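Local coordinates for Two-component sensor histidine kinase (Nostoc sp., PDB 3OLO), which probably acts as a two-component sensor histidine kinase, phosphorylating a histidine on itself in response to a signal, with the PAS domain probably serving as its sensory or dimerising module, at residues A[25-28]-A[34-37]; A[43-48]-A[91-96]; A[66-71]-A[81-86]. All blocks are in the same frame, centred on the assembly; numbering follows the deposited sequence.

Contact 1: residues A[25-28]-A[34-37]; sequences ASFC and QFLY
Cys-28 meets Leu-36 and Tyr-37 together, so the two strands pair through a classic beta bulge. Its N-H reaches the carbonyl of Tyr-37 (Cys-28 N to Tyr-37 O 2.9 Å, nearly straight at 167°). Its own carbonyl accepts from the next strand (Leu-36 N to Cys-28 O 2.9 Å) and also receives a CA-H of Phe-35 (Phe-35 CA to Cys-28 O 3.6 Å). The extra residue is Leu-36, whose backbone leaves the extended shape and brings its CB to the same side as that of Tyr-37; Cys-28 CB lies 4.4 Å from Leu-36 CB and 4.3 Å from Tyr-37 CB.

On the other side of the hairpin Phe-27 and Phe-35 form an edge-to-face pair. The Phe-35 rim comes in over one face of the Phe-27 ring, off-centre toward its CD1, with Phe-35 CE1 3.8 Å from Phe-27 CD1 and the planes 67° apart. A chi1 of 58° sets Phe-27 CG over its backbone between N and C, turning the ring toward Phe-35. The strand pairing brings Phe-27 CB within 3.2 Å of Tyr-37 O. Further out, the Tyr-37 hydroxyl is hydrogen-bonded to His-16 ND1, and Ser-26 N to Asn-39 OD1.

The pair is the first hairpin of the PAS fold, set at one margin of the antiparallel sheet. Strand 25-29 lies between strand 35-38 and strand 107-116, bonding to the latter through Ala-25 and Phe-27. Phe-27 also packs on Thr-42 of helix 40-46, and Phe-35 on Met-56 and Ile-61 of the loops. The Cys-28 and Tyr-37 side is covered instead by helical residues Leu-18 and Phe-14 of the second subunit, with Ile-19 of this chain's helix 8-21 on Tyr-37.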
ATOM      1  N   ALA A  25       8.438  -1.021   2.180  1.00 25.29           N
ATOM      2  CA  ALA A  25       8.172  -2.270   2.879  1.00 27.94           C
ATOM      3  C   ALA A  25       6.996  -2.083   3.831  1.00 25.05           C
ATOM      4  O   ALA A  25       7.010  -1.213   4.696  1.00 30.56           O
ATOM      5  CB  ALA A  25       9.403  -2.743   3.627  1.00 30.33           C
ATOM      6  N   SER A  26       5.977  -2.912   3.653  1.00 24.12           N
ATOM      7  CA  SER A  26       4.757  -2.858   4.444  1.00 24.48           C
ATOM      8  C   SER A  26       4.396  -4.273   4.855  1.00 26.93           C
ATOM      9  O   SER A  26       4.494  -5.197   4.043  1.00 28.64           O
ATOM     10  CB  SER A  26       3.596  -2.304   3.608  1.00 24.40           C
ATOM     11  OG  SER A  26       3.934  -1.093   2.954  1.00 37.62           O
ATOM     12  N   PHE A  27       3.951  -4.461   6.093  1.00 22.73           N
ATOM     13  CA  PHE A  27       3.516  -5.797   6.500  1.00 23.24           C
ATOM     14  C   PHE A  27       2.613  -5.762   7.715  1.00 24.99           C
ATOM     15  O   PHE A  27       2.518  -4.745   8.393  1.00 25.49           O
ATOM     16  CB  PHE A  27       4.719  -6.708   6.760  1.00 25.46           C
ATOM     17  CG  PHE A  27       5.667  -6.191   7.807  1.00 27.42           C
ATOM     18  CD1 PHE A  27       5.407  -6.380   9.154  1.00 28.41           C
ATOM     19  CD2 PHE A  27       6.831  -5.529   7.439  1.00 30.89           C
ATOM     20  CE1 PHE A  27       6.297  -5.914  10.127  1.00 23.99           C
ATOM     21  CE2 PHE A  27       7.722  -5.061   8.396  1.00 32.20           C
ATOM     22  CZ  PHE A  27       7.454  -5.247   9.741  1.00 25.80           C
ATOM     23  N   CYS A  28       1.935  -6.877   7.971  1.00 24.69           N
ATOM     24  CA  CYS A  28       1.056  -6.995   9.129  1.00 29.46           C
ATOM     25  C   CYS A  28       1.581  -8.045  10.100  1.00 26.22           C
ATOM     26  O   CYS A  28       2.005  -9.105   9.680  1.00 25.23           O
ATOM     27  CB  CYS A  28      -0.359  -7.365   8.690  1.00 35.41           C
ATOM     28  SG  CYS A  28      -1.225  -6.039   7.828  1.00 33.99           S
ATOM     29  N   GLN A  34       3.876 -12.392  15.037  1.00 30.79           N
ATOM     30  CA  GLN A  34       4.016 -13.257  13.866  1.00 35.76           C
ATOM     31  C   GLN A  34       3.605 -12.492  12.603  1.00 39.41           C
ATOM     32  O   GLN A  34       2.627 -11.758  12.619  1.00 45.69           O
ATOM     33  CB  GLN A  34       3.162 -14.523  14.019  1.00 36.94           C
ATOM     34  CG  GLN A  34       1.636 -14.335  13.900  1.00 45.45           C
ATOM     35  CD  GLN A  34       0.951 -13.965  15.218  1.00 51.96           C
ATOM     36  OE1 GLN A  34       1.421 -13.109  15.964  1.00 45.74           O
ATOM     37  NE2 GLN A  34      -0.172 -14.619  15.502  1.00 58.41           N
ATOM     38  N   PHE A  35       4.362 -12.638  11.518  1.00 32.90           N
ATOM     39  CA  PHE A  35       3.952 -12.070  10.235  1.00 34.52           C
ATOM     40  C   PHE A  35       2.650 -12.721   9.753  1.00 36.17           C
ATOM     41  O   PHE A  35       2.480 -13.929   9.846  1.00 36.58           O
ATOM     42  CB  PHE A  35       5.036 -12.275   9.176  1.00 33.12           C
ATOM     43  CG  PHE A  35       6.306 -11.534   9.457  1.00 30.84           C
ATOM     44  CD1 PHE A  35       6.415 -10.177   9.157  1.00 31.26           C
ATOM     45  CD2 PHE A  35       7.399 -12.193  10.016  1.00 30.20           C
ATOM     46  CE1 PHE A  35       7.592  -9.480   9.415  1.00 34.65           C
ATOM     47  CE2 PHE A  35       8.579 -11.517  10.285  1.00 25.34           C
ATOM     48  CZ  PHE A  35       8.682 -10.147   9.980  1.00 33.52           C
ATOM     49  N   LEU A  36       1.738 -11.911   9.233  1.00 31.35           N
ATOM     50  CA  LEU A  36       0.469 -12.409   8.717  1.00 37.84           C
ATOM     51  C   LEU A  36       0.366 -12.113   7.237  1.00 31.12           C
ATOM     52  O   LEU A  36      -0.286 -12.838   6.482  1.00 30.22           O
ATOM     53  CB  LEU A  36      -0.705 -11.738   9.432  1.00 37.23           C
ATOM     54  CG  LEU A  36      -0.763 -11.942  10.943  1.00 33.48           C
ATOM     55  CD1 LEU A  36      -1.935 -11.176  11.520  1.00 37.58           C
ATOM     56  CD2 LEU A  36      -0.860 -13.419  11.284  1.00 33.72           C
ATOM     57  N   TYR A  37       1.001 -11.023   6.831  1.00 29.36           N
ATOM     58  CA  TYR A  37       0.964 -10.588   5.454  1.00 27.27           C
ATOM     59  C   TYR A  37       2.188  -9.724   5.208  1.00 27.39           C
ATOM     60  O   TYR A  37       2.520  -8.884   6.030  1.00 31.92           O
ATOM     61  CB  TYR A  37      -0.320  -9.790   5.180  1.00 26.67           C
ATOM     62  CG  TYR A  37      -0.429  -9.379   3.742  1.00 32.16           C
ATOM     63  CD1 TYR A  37       0.238  -8.260   3.269  1.00 32.92           C
ATOM     64  CD2 TYR A  37      -1.165 -10.133   2.842  1.00 33.64           C
ATOM     65  CE1 TYR A  37       0.156  -7.889   1.933  1.00 27.68           C
ATOM     66  CE2 TYR A  37      -1.254  -9.768   1.515  1.00 28.73           C
ATOM     67  CZ  TYR A  37      -0.588  -8.652   1.065  1.00 28.21           C
ATOM     68  OH  TYR A  37      -0.663  -8.305  -0.259  1.00 32.69           O
TER

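Contact 2: residues A[43-48]-A[91-96]; sequences CRMTEY and RIFLVE
Met-45, a selenomethionine, crosses the CE2–CZ end of the Phe-93 ring with its side chain. Its CG does the closest touching, 3.6 Å from Phe-93 CE2, while the selenium sits at the ring edge, 5.4 Å from the centroid and 81° off the normal: a Met-aromatic contact made through the rim rather than over a face. Extended through its first two torsions (chi1 176°), the chain carries SE past the ring to 4.3 Å from Val-95 CG1; the bend at chi3 turns only the terminal CE. The backbone carbonyl of Met-45 adds a contact of its own, its O lying 3.5 Å from Phe-93 CZ.

Helix 40-46 is one of the short helices packed on the sheet in the PAS fold, and here its C-terminal turn rests on strand 92-104; Met-45 further touches Tyr-85 and Val-114 on the flanking strands. Glu-47, at positive phi (72°), ends the helix, although its N still bonds to Cys-43 O.

From that turn the Glu-47 side chain runs out to meet Arg-91 about at right angles, forming a salt bridge nearer the surface. Arg-91 NE approaches OE2 of Glu-47 on its syn side at 3.0 Å, bent and tilted out of the carboxylate plane. A water accepts from Arg-91 NH2 at 2.9 Å and reaches Glu-47 OE2 more weakly. The other carboxylate oxygen, OE1, is hydrogen-bonded to the hydroxyls of Ser-87 and Ser-89, in the turn between strands 78-86 and 92-104.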
ATOM      1  N   CYS A  43       9.797  -8.571   1.432  1.00 22.54           N
ATOM      2  CA  CYS A  43      10.597  -9.736   1.066  1.00 25.26           C
ATOM      3  C   CYS A  43      11.969  -9.283   0.574  1.00 24.46           C
ATOM      4  O   CYS A  43      12.988  -9.814   0.998  1.00 24.26           O
ATOM      5  CB  CYS A  43       9.873 -10.567   0.013  1.00 25.70           C
ATOM      6  SG  CYS A  43       8.220 -11.046   0.562  1.00 30.19           S
ATOM      7  N   ARG A  44      12.003  -8.265  -0.279  1.00 21.99           N
ATOM      8  CA  ARG A  44      13.271  -7.763  -0.785  1.00 28.38           C
ATOM      9  C   ARG A  44      14.181  -7.257   0.342  1.00 31.81           C
ATOM     10  O   ARG A  44      15.375  -7.545   0.367  1.00 27.39           O
ATOM     11  CB  ARG A  44      13.050  -6.641  -1.803  1.00 33.34           C
ATOM     12  CG  ARG A  44      14.373  -6.061  -2.318  1.00 42.54           C
ATOM     13  CD  ARG A  44      14.269  -4.615  -2.770  1.00 45.43           C
ATOM     14  NE  ARG A  44      15.596  -3.991  -2.782  1.00 53.03           N
ATOM     15  CZ  ARG A  44      16.143  -3.329  -1.760  1.00 51.21           C
ATOM     16  NH1 ARG A  44      15.479  -3.168  -0.609  1.00 38.75           N
ATOM     17  NH2 ARG A  44      17.363  -2.814  -1.893  1.00 47.91           N
HETATM   18  N   MSE A  45      13.620  -6.500   1.274  1.00 24.44           N
HETATM   19  CA  MSE A  45      14.424  -5.867   2.315  1.00 28.26           C
HETATM   20  C   MSE A  45      14.990  -6.892   3.296  1.00 27.18           C
HETATM   21  O   MSE A  45      16.165  -6.842   3.677  1.00 23.93           O
HETATM   22  CB  MSE A  45      13.579  -4.852   3.084  1.00 25.10           C
HETATM   23  CG  MSE A  45      14.306  -4.208   4.243  1.00 33.21           C
HETATM   24 SE   MSE A  45      13.135  -2.962   5.232  0.76 36.66          SE
HETATM   25  CE  MSE A  45      11.881  -4.221   5.976  1.00 28.06           C
ATOM     26  N   THR A  46      14.146  -7.814   3.720  1.00 21.62           N
ATOM     27  CA  THR A  46      14.556  -8.812   4.696  1.00 25.81           C
ATOM     28  C   THR A  46      15.284  -9.985   4.022  1.00 29.98           C
ATOM     29  O   THR A  46      15.973 -10.752   4.688  1.00 30.64           O
ATOM     30  CB  THR A  46      13.343  -9.380   5.417  1.00 22.07           C
ATOM     31  OG1 THR A  46      12.539 -10.102   4.469  1.00 25.31           O
ATOM     32  CG2 THR A  46      12.519  -8.268   6.049  1.00 23.90           C
ATOM     33  N   GLU A  47      15.092 -10.122   2.710  1.00 23.32           N
ATOM     34  CA  GLU A  47      15.751 -11.141   1.881  1.00 29.33           C
ATOM     35  C   GLU A  47      15.212 -12.538   2.120  1.00 28.47           C
ATOM     36  O   GLU A  47      15.815 -13.516   1.706  1.00 30.92           O
ATOM     37  CB  GLU A  47      17.274 -11.112   2.058  1.00 27.92           C
ATOM     38  CG  GLU A  47      17.834  -9.730   1.801  1.00 31.31           C
ATOM     39  CD  GLU A  47      19.327  -9.692   1.814  1.00 37.82           C
ATOM     40  OE1 GLU A  47      19.919 -10.220   2.779  1.00 36.83           O
ATOM     41  OE2 GLU A  47      19.907  -9.132   0.860  1.00 36.35           O
ATOM     42  N   TYR A  48      14.057 -12.613   2.769  1.00 30.50           N
ATOM     43  CA  TYR A  48      13.348 -13.870   2.935  1.00 31.99           C
ATOM     44  C   TYR A  48      12.221 -13.969   1.928  1.00 34.00           C
ATOM     45  O   TYR A  48      11.661 -12.966   1.515  1.00 33.80           O
ATOM     46  CB  TYR A  48      12.767 -13.953   4.333  1.00 29.83           C
ATOM     47  CG  TYR A  48      13.807 -14.154   5.392  1.00 27.58           C
ATOM     48  CD1 TYR A  48      14.255 -15.426   5.712  1.00 25.37           C
ATOM     49  CD2 TYR A  48      14.337 -13.070   6.081  1.00 24.89           C
ATOM     50  CE1 TYR A  48      15.210 -15.615   6.683  1.00 31.23           C
ATOM     51  CE2 TYR A  48      15.286 -13.249   7.052  1.00 29.24           C
ATOM     52  CZ  TYR A  48      15.721 -14.524   7.344  1.00 25.82           C
ATOM     53  OH  TYR A  48      16.657 -14.688   8.302  1.00 27.30           O
ATOM     54  N   ARG A  91      22.823  -9.288   6.589  1.00 36.19           N
ATOM     55  CA  ARG A  91      23.020  -7.844   6.625  1.00 37.73           C
ATOM     56  C   ARG A  91      22.347  -7.310   7.876  1.00 37.53           C
ATOM     57  O   ARG A  91      21.235  -7.718   8.212  1.00 31.77           O
ATOM     58  CB  ARG A  91      22.436  -7.159   5.392  1.00 36.67           C
ATOM     59  CG  ARG A  91      22.946  -7.698   4.059  1.00 50.79           C
ATOM     60  CD  ARG A  91      22.069  -7.193   2.906  1.00 62.97           C
ATOM     61  NE  ARG A  91      22.431  -7.763   1.606  1.00 52.85           N
ATOM     62  CZ  ARG A  91      23.350  -7.249   0.794  1.00 56.40           C
ATOM     63  NH1 ARG A  91      24.022  -6.162   1.149  1.00 56.35           N
ATOM     64  NH2 ARG A  91      23.611  -7.827  -0.370  1.00 60.15           N
ATOM     65  N   ILE A  92      23.041  -6.422   8.578  1.00 33.55           N
ATOM     66  CA  ILE A  92      22.467  -5.696   9.698  1.00 38.71           C
ATOM     67  C   ILE A  92      22.301  -4.245   9.264  1.00 36.50           C
ATOM     68  O   ILE A  92      23.267  -3.606   8.850  1.00 37.29           O
ATOM     69  CB  ILE A  92      23.393  -5.719  10.922  1.00 45.04           C
ATOM     70  CG1 ILE A  92      23.794  -7.159  11.280  1.00 48.39           C
ATOM     71  CG2 ILE A  92      22.726  -5.018  12.103  1.00 42.01           C
ATOM     72  CD1 ILE A  92      22.697  -7.973  11.916  1.00 49.39           C
ATOM     73  N   PHE A  93      21.087  -3.717   9.353  1.00 33.07           N
ATOM     74  CA  PHE A  93      20.848  -2.345   8.928  1.00 37.89           C
ATOM     75  C   PHE A  93      19.802  -1.652   9.803  1.00 39.63           C
ATOM     76  O   PHE A  93      18.904  -2.296  10.350  1.00 34.65           O
ATOM     77  CB  PHE A  93      20.440  -2.310   7.445  1.00 34.35           C
ATOM     78  CG  PHE A  93      19.294  -3.230   7.099  1.00 33.51           C
ATOM     79  CD1 PHE A  93      19.511  -4.588   6.901  1.00 31.75           C
ATOM     80  CD2 PHE A  93      18.001  -2.732   6.961  1.00 28.35           C
ATOM     81  CE1 PHE A  93      18.468  -5.436   6.579  1.00 27.52           C
ATOM     82  CE2 PHE A  93      16.951  -3.571   6.635  1.00 34.83           C
ATOM     83  CZ  PHE A  93      17.177  -4.926   6.443  1.00 26.89           C
ATOM     84  N   LEU A  94      19.937  -0.338   9.943  1.00 36.94           N
ATOM     85  CA  LEU A  94      18.968   0.454  10.688  1.00 31.33           C
ATOM     86  C   LEU A  94      17.728   0.715   9.841  1.00 37.59           C
ATOM     87  O   LEU A  94      17.832   1.005   8.650  1.00 35.21           O
ATOM     88  CB  LEU A  94      19.593   1.778  11.091  1.00 41.90           C
ATOM     89  CG  LEU A  94      18.813   2.631  12.081  1.00 46.27           C
ATOM     90  CD1 LEU A  94      18.679   1.922  13.422  1.00 44.12           C
ATOM     91  CD2 LEU A  94      19.510   3.970  12.239  1.00 51.30           C
ATOM     92  N   VAL A  95      16.559   0.596  10.464  1.00 38.70           N
ATOM     93  CA  VAL A  95      15.287   0.941   9.834  1.00 35.57           C
ATOM     94  C   VAL A  95      14.447   1.809  10.772  1.00 35.48           C
ATOM     95  O   VAL A  95      14.742   1.936  11.961  1.00 32.48           O
ATOM     96  CB  VAL A  95      14.460  -0.314   9.479  1.00 29.94           C
ATOM     97  CG1 VAL A  95      15.250  -1.247   8.583  1.00 25.77           C
ATOM     98  CG2 VAL A  95      14.039  -1.052  10.739  1.00 35.75           C
ATOM     99  N   GLU A  96      13.398   2.399  10.213  1.00 34.38           N
ATOM    100  CA  GLU A  96      12.413   3.154  10.970  1.00 35.26           C
ATOM    101  C   GLU A  96      11.065   2.491  10.724  1.00 37.38           C
ATOM    102  O   GLU A  96      10.599   2.426   9.584  1.00 32.68           O
ATOM    103  CB  GLU A  96      12.406   4.614  10.508  1.00 33.61           C
ATOM    104  CG  GLU A  96      11.272   5.458  11.054  1.00 43.66           C
ATOM    105  CD  GLU A  96      11.346   6.901  10.564  1.00 65.99           C
ATOM    106  OE1 GLU A  96      10.642   7.238   9.595  1.00 62.09           O
ATOM    107  OE2 GLU A  96      12.110   7.703  11.136  1.00 77.36           O
TER
HETATM  108  O   HOH W   1      22.627 -10.526  -0.611  1.00 50.33           O

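Contact 3: residues A[66-71]-A[81-86]; sequences ALHDWE and FKTRYR
His-68 and Thr-83 mark the nearest backbone approach, yet their CA atoms are 8.8 Å apart, too far for the loop to pair with strand 78-86, so side chains span the gap. The loop itself folds through an inverse gamma turn centred on Asp-69, with a weak bond from Trp-70 N to His-68 O, and Asp-69 then N-caps helix 70-76 through Glu-72 N.

The His-68 ring takes the rim of Phe-81 on one face in a T-shaped pair: Phe-81 CE2 stands 3.5 Å above the ring plane, over its centre, and the planes are 67° apart. Thr-83 comes instead to the ring's edge: chi1 of -165° sets OG1 opposite the backbone N and toward the imidazole, 3.2 Å from His-68 CE1. Strand 78-86 is one of the two edge strands of the chain's PAS sheet, and the connection leading to helix 70-76 packs against it here. Asp-62 bridges the two residues, OD2 bonding His-68 NE2 and OD1 bonding Thr-83 OG1, which would hold the imidazole's rotation and might favour its protonated form.

Trp-70 touches more lightly, its CH2 4.4 Å from Phe-81 CZ, while its NE1 is bonded to Phe-65 O and a face of its ring rests on His-68 CB.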
ATOM      1  N   ALA A  66      13.898  -7.415  21.808  1.00 38.38           N
ATOM      2  CA  ALA A  66      13.716  -7.503  23.253  1.00 48.15           C
ATOM      3  C   ALA A  66      14.024  -6.178  23.951  1.00 47.30           C
ATOM      4  O   ALA A  66      13.748  -6.010  25.135  1.00 45.15           O
ATOM      5  CB  ALA A  66      14.572  -8.619  23.828  1.00 49.47           C
ATOM      6  N   LEU A  67      14.588  -5.233  23.212  1.00 46.18           N
ATOM      7  CA  LEU A  67      14.890  -3.922  23.776  1.00 51.95           C
ATOM      8  C   LEU A  67      13.670  -3.002  23.841  1.00 50.21           C
ATOM      9  O   LEU A  67      13.631  -2.091  24.661  1.00 49.40           O
ATOM     10  CB  LEU A  67      15.997  -3.243  22.971  1.00 56.96           C
ATOM     11  CG  LEU A  67      17.431  -3.578  23.384  1.00 62.69           C
ATOM     12  CD1 LEU A  67      17.592  -5.048  23.770  1.00 72.48           C
ATOM     13  CD2 LEU A  67      18.384  -3.197  22.261  1.00 58.48           C
ATOM     14  N   HIS A  68      12.684  -3.231  22.976  1.00 51.71           N
ATOM     15  CA  HIS A  68      11.513  -2.357  22.894  1.00 47.24           C
ATOM     16  C   HIS A  68      10.562  -2.578  24.060  1.00 48.43           C
ATOM     17  O   HIS A  68      10.351  -3.706  24.494  1.00 56.39           O
ATOM     18  CB  HIS A  68      10.751  -2.608  21.595  1.00 46.09           C
ATOM     19  CG  HIS A  68      11.623  -2.637  20.384  1.00 44.12           C
ATOM     20  ND1 HIS A  68      12.738  -1.835  20.253  1.00 45.35           N
ATOM     21  CD2 HIS A  68      11.560  -3.379  19.254  1.00 42.37           C
ATOM     22  CE1 HIS A  68      13.316  -2.078  19.091  1.00 47.11           C
ATOM     23  NE2 HIS A  68      12.619  -3.009  18.464  1.00 41.53           N
ATOM     24  N   ASP A  69       9.979  -1.498  24.560  1.00 39.15           N
ATOM     25  CA  ASP A  69       8.989  -1.606  25.613  1.00 43.24           C
ATOM     26  C   ASP A  69       7.643  -1.843  24.946  1.00 48.37           C
ATOM     27  O   ASP A  69       6.810  -0.935  24.844  1.00 44.04           O
ATOM     28  CB  ASP A  69       8.963  -0.341  26.463  1.00 54.99           C
ATOM     29  CG  ASP A  69       7.972  -0.432  27.607  1.00 63.79           C
ATOM     30  OD1 ASP A  69       7.047  -1.269  27.540  1.00 63.62           O
ATOM     31  OD2 ASP A  69       8.120   0.341  28.573  1.00 70.21           O
ATOM     32  N   TRP A  70       7.449  -3.076  24.490  1.00 64.22           N
ATOM     33  CA  TRP A  70       6.290  -3.440  23.686  1.00 61.48           C
ATOM     34  C   TRP A  70       4.972  -3.061  24.342  1.00 66.80           C
ATOM     35  O   TRP A  70       4.072  -2.568  23.671  1.00 60.73           O
ATOM     36  CB  TRP A  70       6.308  -4.938  23.379  1.00 60.37           C
ATOM     37  CG  TRP A  70       7.346  -5.297  22.380  1.00 60.94           C
ATOM     38  CD1 TRP A  70       8.459  -6.057  22.584  1.00 64.26           C
ATOM     39  CD2 TRP A  70       7.382  -4.888  21.011  1.00 61.55           C
ATOM     40  NE1 TRP A  70       9.182  -6.155  21.421  1.00 69.13           N
ATOM     41  CE2 TRP A  70       8.542  -5.444  20.440  1.00 69.65           C
ATOM     42  CE3 TRP A  70       6.543  -4.106  20.210  1.00 59.35           C
ATOM     43  CZ2 TRP A  70       8.884  -5.247  19.104  1.00 74.62           C
ATOM     44  CZ3 TRP A  70       6.881  -3.911  18.886  1.00 62.79           C
ATOM     45  CH2 TRP A  70       8.044  -4.477  18.346  1.00 65.87           C
ATOM     46  N   GLU A  71       4.848  -3.299  25.644  1.00 87.33           N
ATOM     47  CA  GLU A  71       3.621  -2.947  26.346  1.00 95.78           C
ATOM     48  C   GLU A  71       3.271  -1.494  26.070  1.00 85.48           C
ATOM     49  O   GLU A  71       2.172  -1.183  25.616  1.00 85.60           O
ATOM     50  CB  GLU A  71       3.772  -3.154  27.846  1.00103.98           C
ATOM     51  CG  GLU A  71       2.552  -2.696  28.628  1.00110.28           C
ATOM     52  CD  GLU A  71       1.858  -3.832  29.350  1.00114.15           C
ATOM     53  OE1 GLU A  71       2.360  -4.976  29.286  1.00116.10           O
ATOM     54  OE2 GLU A  71       0.809  -3.579  29.982  1.00108.74           O
ATOM     55  N   PHE A  81       9.540   4.375  15.384  1.00 35.98           N
ATOM     56  CA  PHE A  81      10.830   4.304  16.070  1.00 46.11           C
ATOM     57  C   PHE A  81      11.861   3.502  15.264  1.00 46.92           C
ATOM     58  O   PHE A  81      11.506   2.806  14.316  1.00 38.40           O
ATOM     59  CB  PHE A  81      10.653   3.684  17.458  1.00 48.70           C
ATOM     60  CG  PHE A  81      10.234   2.243  17.425  1.00 50.25           C
ATOM     61  CD1 PHE A  81       8.899   1.900  17.326  1.00 47.93           C
ATOM     62  CD2 PHE A  81      11.175   1.232  17.480  1.00 51.91           C
ATOM     63  CE1 PHE A  81       8.509   0.575  17.293  1.00 45.30           C
ATOM     64  CE2 PHE A  81      10.792  -0.096  17.441  1.00 52.83           C
ATOM     65  CZ  PHE A  81       9.456  -0.424  17.348  1.00 49.07           C
ATOM     66  N   LYS A  82      13.134   3.600  15.650  1.00 40.17           N
ATOM     67  CA  LYS A  82      14.215   2.931  14.926  1.00 39.23           C
ATOM     68  C   LYS A  82      14.566   1.607  15.568  1.00 38.53           C
ATOM     69  O   LYS A  82      14.593   1.482  16.790  1.00 38.70           O
ATOM     70  CB  LYS A  82      15.499   3.764  14.941  1.00 46.59           C
ATOM     71  CG  LYS A  82      15.340   5.206  14.570  1.00 59.62           C
ATOM     72  CD  LYS A  82      15.341   5.410  13.071  1.00 63.10           C
ATOM     73  CE  LYS A  82      14.717   6.745  12.733  1.00 66.07           C
ATOM     74  NZ  LYS A  82      13.294   6.748  13.158  1.00 68.86           N
ATOM     75  N   THR A  83      14.877   0.622  14.741  1.00 34.05           N
ATOM     76  CA  THR A  83      15.541  -0.559  15.245  1.00 33.19           C
ATOM     77  C   THR A  83      16.492  -1.082  14.175  1.00 32.11           C
ATOM     78  O   THR A  83      16.590  -0.502  13.099  1.00 38.85           O
ATOM     79  CB  THR A  83      14.520  -1.611  15.660  1.00 36.84           C
ATOM     80  OG1 THR A  83      15.158  -2.604  16.475  1.00 38.07           O
ATOM     81  CG2 THR A  83      13.874  -2.248  14.432  1.00 36.26           C
ATOM     82  N   ARG A  84      17.216  -2.153  14.478  1.00 32.18           N
ATOM     83  CA  ARG A  84      18.079  -2.798  13.488  1.00 33.30           C
ATOM     84  C   ARG A  84      17.430  -4.089  13.038  1.00 33.33           C
ATOM     85  O   ARG A  84      16.900  -4.833  13.859  1.00 34.74           O
ATOM     86  CB  ARG A  84      19.454  -3.113  14.082  1.00 35.18           C
ATOM     87  CG  ARG A  84      20.225  -1.884  14.558  1.00 48.26           C
ATOM     88  CD  ARG A  84      21.575  -2.273  15.120  1.00 49.22           C
ATOM     89  NE  ARG A  84      21.450  -3.043  16.352  1.00 48.62           N
ATOM     90  CZ  ARG A  84      22.366  -3.899  16.803  1.00 54.97           C
ATOM     91  NH1 ARG A  84      23.488  -4.116  16.121  1.00 51.15           N
ATOM     92  NH2 ARG A  84      22.155  -4.549  17.938  1.00 51.04           N
ATOM     93  N   TYR A  85      17.454  -4.340  11.735  1.00 29.06           N
ATOM     94  CA  TYR A  85      17.023  -5.614  11.180  1.00 28.26           C
ATOM     95  C   TYR A  85      18.207  -6.438  10.694  1.00 33.43           C
ATOM     96  O   TYR A  85      19.213  -5.885  10.247  1.00 36.95           O
ATOM     97  CB  TYR A  85      16.117  -5.378   9.974  1.00 23.37           C
ATOM     98  CG  TYR A  85      14.682  -5.013  10.289  1.00 23.73           C
ATOM     99  CD1 TYR A  85      14.254  -4.771  11.590  1.00 28.71           C
ATOM    100  CD2 TYR A  85      13.746  -4.931   9.269  1.00 27.51           C
ATOM    101  CE1 TYR A  85      12.922  -4.438  11.861  1.00 26.05           C
ATOM    102  CE2 TYR A  85      12.422  -4.613   9.529  1.00 29.54           C
ATOM    103  CZ  TYR A  85      12.015  -4.371  10.824  1.00 29.62           C
ATOM    104  OH  TYR A  85      10.692  -4.046  11.067  1.00 29.88           O
ATOM    105  N   ARG A  86      18.090  -7.760  10.788  0.51 35.17           N
ATOM    106  CA  ARG A  86      19.047  -8.654  10.157  0.51 34.69           C
ATOM    107  C   ARG A  86      18.354  -9.393   9.033  0.51 32.41           C
ATOM    108  O   ARG A  86      17.296  -9.992   9.231  0.51 28.47           O
ATOM    109  CB  ARG A  86      19.626  -9.664  11.141  0.51 36.32           C
ATOM    110  CG  ARG A  86      20.582 -10.645  10.471  0.51 35.18           C
ATOM    111  CD  ARG A  86      21.032 -11.744  11.408  0.51 35.66           C
ATOM    112  NE  ARG A  86      21.800 -11.225  12.535  0.51 41.73           N
ATOM    113  CZ  ARG A  86      21.409 -11.265  13.805  0.51 40.85           C
ATOM    114  NH1 ARG A  86      20.247 -11.816  14.137  0.51 44.70           N
ATOM    115  NH2 ARG A  86      22.196 -10.768  14.752  0.51 37.28           N
TER

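Overall arrangement
The three contacts bear on one PAS sheet, with centres 13 to 16 Å apart. Contact 1 occupies one margin and contact 3 the other, while contact 2 sets a helix on the strand beside the latter. Contacts 1 and 2 touch where Ala-25 CB meets Met-45 CE at 3.7 Å. Contacts 1 and 3 meet over one face of the sheet, Phe-27 CZ lying 3.7 Å from Tyr-85 OH. Contacts 2 and 3 share neighbouring strands, probably bonded from Val-95 N to Thr-83 O at 2.9 Å. Phe-27, Met-45 and Tyr-85 thus converge between sheet and helices, the region where some PAS relatives hold a ligand.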